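Local coordinates for protein isomaltodextranase (PDB 5AWO) that hydrolyses the alpha-1,6-glucosidic linkages of dextran-like polysaccharides, releasing successive isomaltose units from the non-reducing chain ends, at residues V142-V148 / S177-Y182; G433-L439 / I462-P468. All blocks are in the same frame, centred on the assembly; numbering follows the deposited sequence.

Contact 1: residues V142-V148 / S177-Y182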
ATOM      1  N   VAL A 142     -21.781 -24.077  -8.874  1.00 15.96           N
ATOM      2  CA  VAL A 142     -21.322 -23.039  -7.942  1.00 16.22           C
ATOM      3  C   VAL A 142     -21.428 -23.544  -6.500  1.00 16.42           C
ATOM      4  O   VAL A 142     -22.436 -24.166  -6.124  1.00 16.00           O
ATOM      5  CB  VAL A 142     -22.123 -21.736  -8.151  1.00 16.45           C
ATOM      6  CG1 VAL A 142     -21.836 -20.715  -7.046  1.00 17.52           C
ATOM      7  CG2 VAL A 142     -21.824 -21.151  -9.521  1.00 17.32           C
ATOM      8  N   LEU A 143     -20.402 -23.264  -5.687  1.00 16.30           N
ATOM      9  CA  LEU A 143     -20.393 -23.578  -4.260  1.00 15.97           C
ATOM     10  C   LEU A 143     -21.653 -23.033  -3.587  1.00 16.32           C
ATOM     11  O   LEU A 143     -21.953 -21.853  -3.678  1.00 16.20           O
ATOM     12  CB  LEU A 143     -19.183 -22.918  -3.612  1.00 16.53           C
ATOM     13  CG  LEU A 143     -19.006 -23.288  -2.143  1.00 17.08           C
ATOM     14  CD1 LEU A 143     -18.705 -24.758  -1.934  1.00 18.08           C
ATOM     15  CD2 LEU A 143     -17.928 -22.418  -1.521  1.00 17.52           C
ATOM     16  N   GLY A 144     -22.399 -23.936  -2.946  1.00 16.55           N
ATOM     17  CA  GLY A 144     -23.651 -23.585  -2.274  1.00 16.79           C
ATOM     18  C   GLY A 144     -24.827 -23.276  -3.192  1.00 17.35           C
ATOM     19  O   GLY A 144     -25.913 -22.918  -2.708  1.00 18.74           O
ATOM     20  N   ARG A 145     -24.628 -23.424  -4.508  1.00 15.99           N
ATOM     21  CA  ARG A 145     -25.651 -23.122  -5.506  1.00 15.90           C
ATOM     22  C   ARG A 145     -25.646 -24.218  -6.572  1.00 16.26           C
ATOM     23  O   ARG A 145     -25.243 -23.988  -7.721  1.00 16.42           O
ATOM     24  CB  ARG A 145     -25.444 -21.732  -6.126  1.00 16.67           C
ATOM     25  CG  ARG A 145     -25.688 -20.574  -5.170  1.00 16.87           C
ATOM     26  CD  ARG A 145     -27.129 -20.463  -4.723  1.00 17.30           C
ATOM     27  NE  ARG A 145     -28.019 -20.327  -5.865  1.00 16.88           N
ATOM     28  CZ  ARG A 145     -28.394 -19.171  -6.413  1.00 18.73           C
ATOM     29  NH1 ARG A 145     -27.972 -17.991  -5.937  1.00 19.82           N
ATOM     30  NH2 ARG A 145     -29.216 -19.177  -7.451  1.00 19.72           N
ATOM     31  N   PRO A 146     -26.108 -25.422  -6.185  1.00 16.16           N
ATOM     32  CA  PRO A 146     -26.143 -26.561  -7.128  1.00 16.30           C
ATOM     33  C   PRO A 146     -27.042 -26.316  -8.337  1.00 17.22           C
ATOM     34  O   PRO A 146     -26.927 -27.029  -9.331  1.00 18.29           O
ATOM     35  CB  PRO A 146     -26.639 -27.718  -6.251  1.00 16.48           C
ATOM     36  CG  PRO A 146     -27.447 -27.036  -5.199  1.00 16.50           C
ATOM     37  CD  PRO A 146     -26.648 -25.798  -4.866  1.00 16.25           C
ATOM     38  N   ASP A 147     -27.896 -25.297  -8.253  1.00 16.07           N
ATOM     39  CA  ASP A 147     -28.731 -24.871  -9.369  1.00 16.34           C
ATOM     40  C   ASP A 147     -27.992 -24.086 -10.459  1.00 16.95           C
ATOM     41  O   ASP A 147     -28.568 -23.800 -11.502  1.00 16.94           O
ATOM     42  CB  ASP A 147     -29.923 -24.073  -8.852  1.00 16.76           C
ATOM     43  CG  ASP A 147     -29.503 -22.803  -8.080  1.00 17.40           C
ATOM     44  OD1 ASP A 147     -28.536 -22.866  -7.284  1.00 16.40           O
ATOM     45  OD2 ASP A 147     -30.160 -21.742  -8.233  1.00 18.08           O
ATOM     46  N   VAL A 148     -26.753 -23.667 -10.199  1.00 16.48           N
ATOM     47  CA  VAL A 148     -25.995 -22.864 -11.163  1.00 17.06           C
ATOM     48  C   VAL A 148     -24.767 -23.652 -11.614  1.00 16.68           C
ATOM     49  O   VAL A 148     -23.834 -23.866 -10.842  1.00 17.00           O
ATOM     50  CB  VAL A 148     -25.560 -21.515 -10.577  1.00 16.54           C
ATOM     51  CG1 VAL A 148     -24.852 -20.664 -11.636  1.00 16.73           C
ATOM     52  CG2 VAL A 148     -26.757 -20.753 -10.020  1.00 17.10           C
ATOM     53  N   SER A 177     -27.047 -15.209 -12.081  1.00 17.55           N
ATOM     54  CA  SER A 177     -27.312 -15.843 -10.792  1.00 18.36           C
ATOM     55  C   SER A 177     -26.148 -16.750 -10.429  1.00 17.38           C
ATOM     56  O   SER A 177     -25.614 -17.460 -11.278  1.00 18.33           O
ATOM     57  CB  SER A 177     -28.603 -16.663 -10.846  1.00 19.54           C
ATOM     58  OG  SER A 177     -29.022 -17.006  -9.551  1.00 22.44           O
ATOM     59  N   GLY A 178     -25.743 -16.707  -9.167  1.00 16.70           N
ATOM     60  CA  GLY A 178     -24.638 -17.520  -8.674  1.00 17.92           C
ATOM     61  C   GLY A 178     -23.289 -16.808  -8.680  1.00 17.39           C
ATOM     62  O   GLY A 178     -22.336 -17.334  -8.105  1.00 17.03           O
ATOM     63  N   ALA A 179     -23.212 -15.630  -9.295  1.00 16.50           N
ATOM     64  CA  ALA A 179     -21.918 -14.950  -9.451  1.00 15.90           C
ATOM     65  C   ALA A 179     -21.289 -14.607  -8.110  1.00 15.88           C
ATOM     66  O   ALA A 179     -20.088 -14.860  -7.902  1.00 15.69           O
ATOM     67  CB  ALA A 179     -22.081 -13.711 -10.290  1.00 15.83           C
ATOM     68  N   LYS A 180     -22.055 -14.027  -7.201  1.00 14.95           N
ATOM     69  CA  LYS A 180     -21.491 -13.657  -5.900  1.00 15.14           C
ATOM     70  C   LYS A 180     -20.945 -14.871  -5.167  1.00 15.81           C
ATOM     71  O   LYS A 180     -19.844 -14.844  -4.600  1.00 15.38           O
ATOM     72  CB  LYS A 180     -22.511 -12.910  -5.032  1.00 16.55           C
ATOM     73  CG  LYS A 180     -21.969 -12.410  -3.690  1.00 17.69           C
ATOM     74  CD  LYS A 180     -22.985 -11.550  -2.922  1.00 20.54           C
ATOM     75  CE  LYS A 180     -22.474 -11.050  -1.573  1.00 22.96           C
ATOM     76  NZ  LYS A 180     -23.444 -10.072  -0.980  1.00 26.08           N
ATOM     77  N   GLU A 181     -21.725 -15.946  -5.132  1.00 15.18           N
ATOM     78  CA  GLU A 181     -21.312 -17.145  -4.441  1.00 14.57           C
ATOM     79  C   GLU A 181     -20.032 -17.711  -5.063  1.00 14.02           C
ATOM     80  O   GLU A 181     -19.170 -18.212  -4.365  1.00 14.87           O
ATOM     81  CB  GLU A 181     -22.444 -18.202  -4.482  1.00 14.41           C
ATOM     82  CG  GLU A 181     -23.675 -17.843  -3.641  1.00 15.85           C
ATOM     83  CD  GLU A 181     -24.761 -17.121  -4.391  1.00 16.47           C
ATOM     84  OE1 GLU A 181     -24.511 -16.486  -5.447  1.00 15.95           O
ATOM     85  OE2 GLU A 181     -25.946 -17.163  -3.891  1.00 17.22           O
ATOM     86  N   TYR A 182     -19.942 -17.656  -6.383  1.00 14.48           N
ATOM     87  CA  TYR A 182     -18.728 -18.131  -7.081  1.00 14.89           C
ATOM     88  C   TYR A 182     -17.513 -17.286  -6.681  1.00 13.86           C
ATOM     89  O   TYR A 182     -16.508 -17.835  -6.236  1.00 14.73           O
ATOM     90  CB  TYR A 182     -18.932 -18.087  -8.586  1.00 15.17           C
ATOM     91  CG  TYR A 182     -17.681 -18.430  -9.339  1.00 15.28           C
ATOM     92  CD1 TYR A 182     -17.363 -19.743  -9.654  1.00 15.62           C
ATOM     93  CD2 TYR A 182     -16.807 -17.433  -9.749  1.00 16.05           C
ATOM     94  CE1 TYR A 182     -16.211 -20.061 -10.371  1.00 15.65           C
ATOM     95  CE2 TYR A 182     -15.649 -17.740 -10.467  1.00 16.98           C
ATOM     96  CZ  TYR A 182     -15.353 -19.051 -10.753  1.00 16.79           C
ATOM     97  OH  TYR A 182     -14.226 -19.388 -11.505  1.00 18.86           O
TER
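The guanidinium of R145 meets E181 and S177 along its edge rather than over a face. NH1 of R145 donates to OE2 of E181 at 3.0 Å, almost in the guanidinium plane but from above the carboxylate plane, the two planes standing 78° apart. NH2 of R145 reaches OG of S177, also at 3.0 Å, by a more bent bond tilted from the guanidinium plane. The remaining edge is taken side-on by D147 of R145's own segment: NE and NH2 of R145 grip OD1 and OD2, each oxygen using its syn lone pair. A chi1 of -68°, with CG beside the backbone N, sets CG of R145 3.7 Å from CD of E181, and bends at chi2 and chi3 curl the chain so that the guanidinium reaches all three partners. CG1 of V142 sits 3.6 Å from both CB of E181 and the carbonyl O of G178, the N-cap residue of helix 179-192. CG1 of V148 packs 3.3 Å from O of S177, a position allowed by G178 having no side chain. Two carboxylates and a hydroxyl fix R145 in rotation and probably keep it charged, tying a loop of two beta turns to the helix's first turn.

Contact 2: residues G433-L439 / I462-P468; sequences GGNVRDL and IFRVTPP
Strands 434-438 and 462-466 run antiparallel, their axes 4.3 Å apart at the closest and 164° between directions, with N435-T466 and R437-R464 as hydrogen-bonded pairs and V436-V465 and D438-F463 as non-hydrogen-bonded pairs. The amide of L439 continues the ladder with a nearly straight bond to O of I462 (3.0 Å, 173°). At the other end the bond from N of N435 meets O of T466 from above the carbonyl plane, just where the chain passes into P467.

On the face bearing V436 and F463, CG1 of V436 touches CD1 of the F463 ring at 3.5 Å. The ring is brought there by chi1 of -57°, which sets CG beside the backbone N, and CE1 of F463 lies 4.0 Å from CB of D438. V436 and V465 meet more loosely through their CG2 methyls, and F424 touches both valines. At the L439 end of the ladder a water joins OD1 of D438 to N of I462; OD1 also accepts from the backbone N of W440 and E441.

The other face is more polar. A water within hydrogen-bonding distance of O of R464, OD1 of N435 and OG1 of T466 bridges the strands, while ND2 of N435 bonds to N444 on strand 443-448. Both arginines reach over to helix 362-370: R437 pairs with E363 near its start and R464 with D370 at its end. CD2 of L439 lies 3.9 Å from CB of R464, and L367 of that helix touches both residues.

Strand 460-466 is also bonded to 405-410, and 434-438 to 443-448, so the pair lies inside an antiparallel sheet with one largely apolar and one arginine-bearing face, as expected of the C-terminal beta-sandwich domain of GH27 enzymes.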
ATOM      1  N   GLY A 433      15.194  18.543  16.507  1.00 26.00           N
ATOM      2  CA  GLY A 433      16.290  17.787  15.847  1.00 23.03           C
ATOM      3  C   GLY A 433      16.148  16.306  16.141  1.00 23.32           C
ATOM      4  O   GLY A 433      15.076  15.832  16.538  1.00 23.45           O
ATOM      5  N   GLY A 434      17.209  15.536  15.892  1.00 19.85           N
ATOM      6  CA  GLY A 434      17.178  14.127  16.197  1.00 20.44           C
ATOM      7  C   GLY A 434      18.509  13.448  15.988  1.00 18.03           C
ATOM      8  O   GLY A 434      19.362  13.974  15.271  1.00 18.58           O
ATOM      9  N   ASN A 435      18.682  12.314  16.656  1.00 19.24           N
ATOM     10  CA  ASN A 435      19.830  11.452  16.422  1.00 20.18           C
ATOM     11  C   ASN A 435      19.674  10.857  15.014  1.00 19.77           C
ATOM     12  O   ASN A 435      18.569  10.421  14.650  1.00 20.30           O
ATOM     13  CB  ASN A 435      19.887  10.326  17.441  1.00 21.19           C
ATOM     14  CG  ASN A 435      20.951   9.300  17.110  1.00 23.57           C
ATOM     15  OD1 ASN A 435      20.700   8.322  16.376  1.00 25.05           O
ATOM     16  ND2 ASN A 435      22.163   9.529  17.606  1.00 25.00           N
ATOM     17  N   VAL A 436      20.770  10.839  14.258  1.00 18.95           N
ATOM     18  CA  VAL A 436      20.724  10.361  12.855  1.00 18.41           C
ATOM     19  C   VAL A 436      21.635   9.154  12.719  1.00 17.43           C
ATOM     20  O   VAL A 436      22.807   9.212  13.126  1.00 18.66           O
ATOM     21  CB  VAL A 436      21.135  11.473  11.876  1.00 17.86           C
ATOM     22  CG1 VAL A 436      21.079  10.973  10.429  1.00 17.60           C
ATOM     23  CG2 VAL A 436      20.229  12.679  12.027  1.00 19.96           C
ATOM     24  N   ARG A 437      21.099   8.064  12.186  1.00 16.78           N
ATOM     25  CA  ARG A 437      21.884   6.874  11.920  1.00 16.56           C
ATOM     26  C   ARG A 437      21.759   6.527  10.428  1.00 15.42           C
ATOM     27  O   ARG A 437      20.647   6.391   9.909  1.00 15.48           O
ATOM     28  CB  ARG A 437      21.375   5.714  12.766  1.00 17.06           C
ATOM     29  CG  ARG A 437      22.209   4.484  12.682  1.00 18.74           C
ATOM     30  CD  ARG A 437      21.843   3.437  13.738  1.00 18.72           C
ATOM     31  NE  ARG A 437      22.544   2.211  13.445  1.00 20.29           N
ATOM     32  CZ  ARG A 437      23.786   1.942  13.848  1.00 19.39           C
ATOM     33  NH1 ARG A 437      24.420   2.785  14.664  1.00 20.46           N
ATOM     34  NH2 ARG A 437      24.366   0.805  13.492  1.00 20.16           N
ATOM     35  N   ASP A 438      22.910   6.385   9.763  1.00 14.97           N
ATOM     36  CA  ASP A 438      23.000   5.928   8.358  1.00 14.09           C
ATOM     37  C   ASP A 438      22.911   4.402   8.352  1.00 14.77           C
ATOM     38  O   ASP A 438      23.720   3.709   8.956  1.00 14.56           O
ATOM     39  CB  ASP A 438      24.319   6.428   7.762  1.00 14.57           C
ATOM     40  CG  ASP A 438      24.502   6.051   6.309  1.00 14.49           C
ATOM     41  OD1 ASP A 438      24.098   4.949   5.947  1.00 15.14           O
ATOM     42  OD2 ASP A 438      25.081   6.863   5.562  1.00 16.27           O
ATOM     43  N   LEU A 439      21.854   3.866   7.719  1.00 13.93           N
ATOM     44  CA  LEU A 439      21.527   2.464   7.869  1.00 14.39           C
ATOM     45  C   LEU A 439      22.280   1.522   6.930  1.00 14.17           C
ATOM     46  O   LEU A 439      22.246   0.326   7.130  1.00 15.51           O
ATOM     47  CB  LEU A 439      20.022   2.213   7.709  1.00 14.57           C
ATOM     48  CG  LEU A 439      19.143   3.060   8.611  1.00 15.16           C
ATOM     49  CD1 LEU A 439      17.696   2.692   8.443  1.00 16.07           C
ATOM     50  CD2 LEU A 439      19.540   2.951  10.076  1.00 15.51           C
ATOM     51  N   ILE A 462      19.668   6.141   3.341  1.00 13.78           N
ATOM     52  CA  ILE A 462      18.497   6.013   4.193  1.00 13.89           C
ATOM     53  C   ILE A 462      18.938   6.040   5.649  1.00 14.06           C
ATOM     54  O   ILE A 462      19.970   5.454   6.041  1.00 14.24           O
ATOM     55  CB  ILE A 462      17.652   4.760   3.823  1.00 14.45           C
ATOM     56  CG1 ILE A 462      16.252   4.801   4.398  1.00 14.51           C
ATOM     57  CG2 ILE A 462      18.363   3.473   4.159  1.00 14.45           C
ATOM     58  CD1 ILE A 462      15.304   3.769   3.822  1.00 15.40           C
ATOM     59  N   PHE A 463      18.137   6.753   6.445  1.00 14.48           N
ATOM     60  CA  PHE A 463      18.499   7.102   7.823  1.00 14.77           C
ATOM     61  C   PHE A 463      17.348   6.773   8.758  1.00 15.21           C
ATOM     62  O   PHE A 463      16.166   6.929   8.406  1.00 15.59           O
ATOM     63  CB  PHE A 463      18.795   8.601   7.947  1.00 15.35           C
ATOM     64  CG  PHE A 463      19.863   9.111   7.033  1.00 14.88           C
ATOM     65  CD1 PHE A 463      21.209   9.110   7.424  1.00 14.96           C
ATOM     66  CD2 PHE A 463      19.534   9.586   5.769  1.00 15.69           C
ATOM     67  CE1 PHE A 463      22.189   9.569   6.580  1.00 15.45           C
ATOM     68  CE2 PHE A 463      20.515  10.040   4.925  1.00 15.96           C
ATOM     69  CZ  PHE A 463      21.836  10.050   5.338  1.00 15.32           C
ATOM     70  N   ARG A 464      17.695   6.330   9.971  1.00 15.04           N
ATOM     71  CA  ARG A 464      16.745   6.380  11.097  1.00 15.55           C
ATOM     72  C   ARG A 464      17.044   7.666  11.834  1.00 15.94           C
ATOM     73  O   ARG A 464      18.190   7.883  12.245  1.00 16.66           O
ATOM     74  CB  ARG A 464      16.922   5.176  12.019  1.00 15.96           C
ATOM     75  CG  ARG A 464      16.069   5.217  13.300  1.00 17.10           C
ATOM     76  CD  ARG A 464      14.600   4.923  13.085  1.00 18.24           C
ATOM     77  NE  ARG A 464      14.382   3.524  12.786  1.00 19.06           N
ATOM     78  CZ  ARG A 464      13.344   2.781  13.177  1.00 19.04           C
ATOM     79  NH1 ARG A 464      12.356   3.286  13.878  1.00 20.78           N
ATOM     80  NH2 ARG A 464      13.281   1.526  12.816  1.00 18.86           N
ATOM     81  N   VAL A 465      16.023   8.511  12.010  1.00 16.54           N
ATOM     82  CA  VAL A 465      16.128   9.751  12.748  1.00 17.35           C
ATOM     83  C   VAL A 465      15.260   9.660  14.006  1.00 17.05           C
ATOM     84  O   VAL A 465      14.076   9.323  13.955  1.00 17.16           O
ATOM     85  CB  VAL A 465      15.700  10.947  11.887  1.00 17.55           C
ATOM     86  CG1 VAL A 465      15.821  12.248  12.680  1.00 17.88           C
ATOM     87  CG2 VAL A 465      16.527  11.000  10.596  1.00 17.88           C
ATOM     88  N   THR A 466      15.908   9.884  15.152  1.00 17.95           N
ATOM     89  CA  THR A 466      15.265   9.679  16.443  1.00 19.42           C
ATOM     90  C   THR A 466      15.304  10.980  17.260  1.00 20.70           C
ATOM     91  O   THR A 466      16.331  11.309  17.879  1.00 21.61           O
ATOM     92  CB  THR A 466      15.947   8.540  17.226  1.00 20.14           C
ATOM     93  OG1 THR A 466      16.062   7.359  16.405  1.00 19.99           O
ATOM     94  CG2 THR A 466      15.156   8.165  18.477  1.00 21.23           C
ATOM     95  N   PRO A 467      14.199  11.742  17.240  1.00 21.36           N
ATOM     96  CA  PRO A 467      14.078  12.936  18.078  1.00 21.51           C
ATOM     97  C   PRO A 467      14.233  12.579  19.554  1.00 21.96           C
ATOM     98  O   PRO A 467      13.717  11.555  19.984  1.00 23.92           O
ATOM     99  CB  PRO A 467      12.642  13.399  17.804  1.00 22.19           C
ATOM    100  CG  PRO A 467      12.389  12.946  16.399  1.00 21.48           C
ATOM    101  CD  PRO A 467      13.050  11.611  16.329  1.00 20.63           C
ATOM    102  N   PRO A 468      14.955  13.423  20.305  1.00 25.15           N
ATOM    103  CA  PRO A 468      14.882  13.304  21.766  1.00 27.99           C
ATOM    104  C   PRO A 468      13.501  13.745  22.245  1.00 29.91           C
ATOM    105  O   PRO A 468      12.851  14.558  21.582  1.00 31.66           O
ATOM    106  CB  PRO A 468      15.978  14.260  22.253  1.00 29.21           C
ATOM    107  CG  PRO A 468      16.115  15.269  21.191  1.00 28.45           C
ATOM    108  CD  PRO A 468      15.702  14.613  19.882  1.00 27.13           C
TER
HETATM  109  O   HOH W   1      18.494   7.332  15.073  1.00 19.80           O
HETATM  110  O   HOH W   2      22.241   4.860   3.787  1.00 14.67           O

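Overall arrangement
Contact 1 (142-148 / 177-182) closes well before contact 2 (433-439 / 462-468) opens along the chain. Their centres are 55 Å apart, their nearest atoms about 40 Å, and they lie on opposite sides of the chain's centre without sharing any helix or sheet. Contact 1 belongs to the TIM-barrel part, joining an excursion after strand 141-142 to helix 179-192, which leads on to barrel strand 197-200. Contact 2 lies in the seven-stranded antiparallel sheet that follows the barrel and faces helix 362-370. Both are away from the probable nucleophile D201 and proton donor D262 and are structural packing, one in the periphery of the barrel domain, the other in the beta-sandwich.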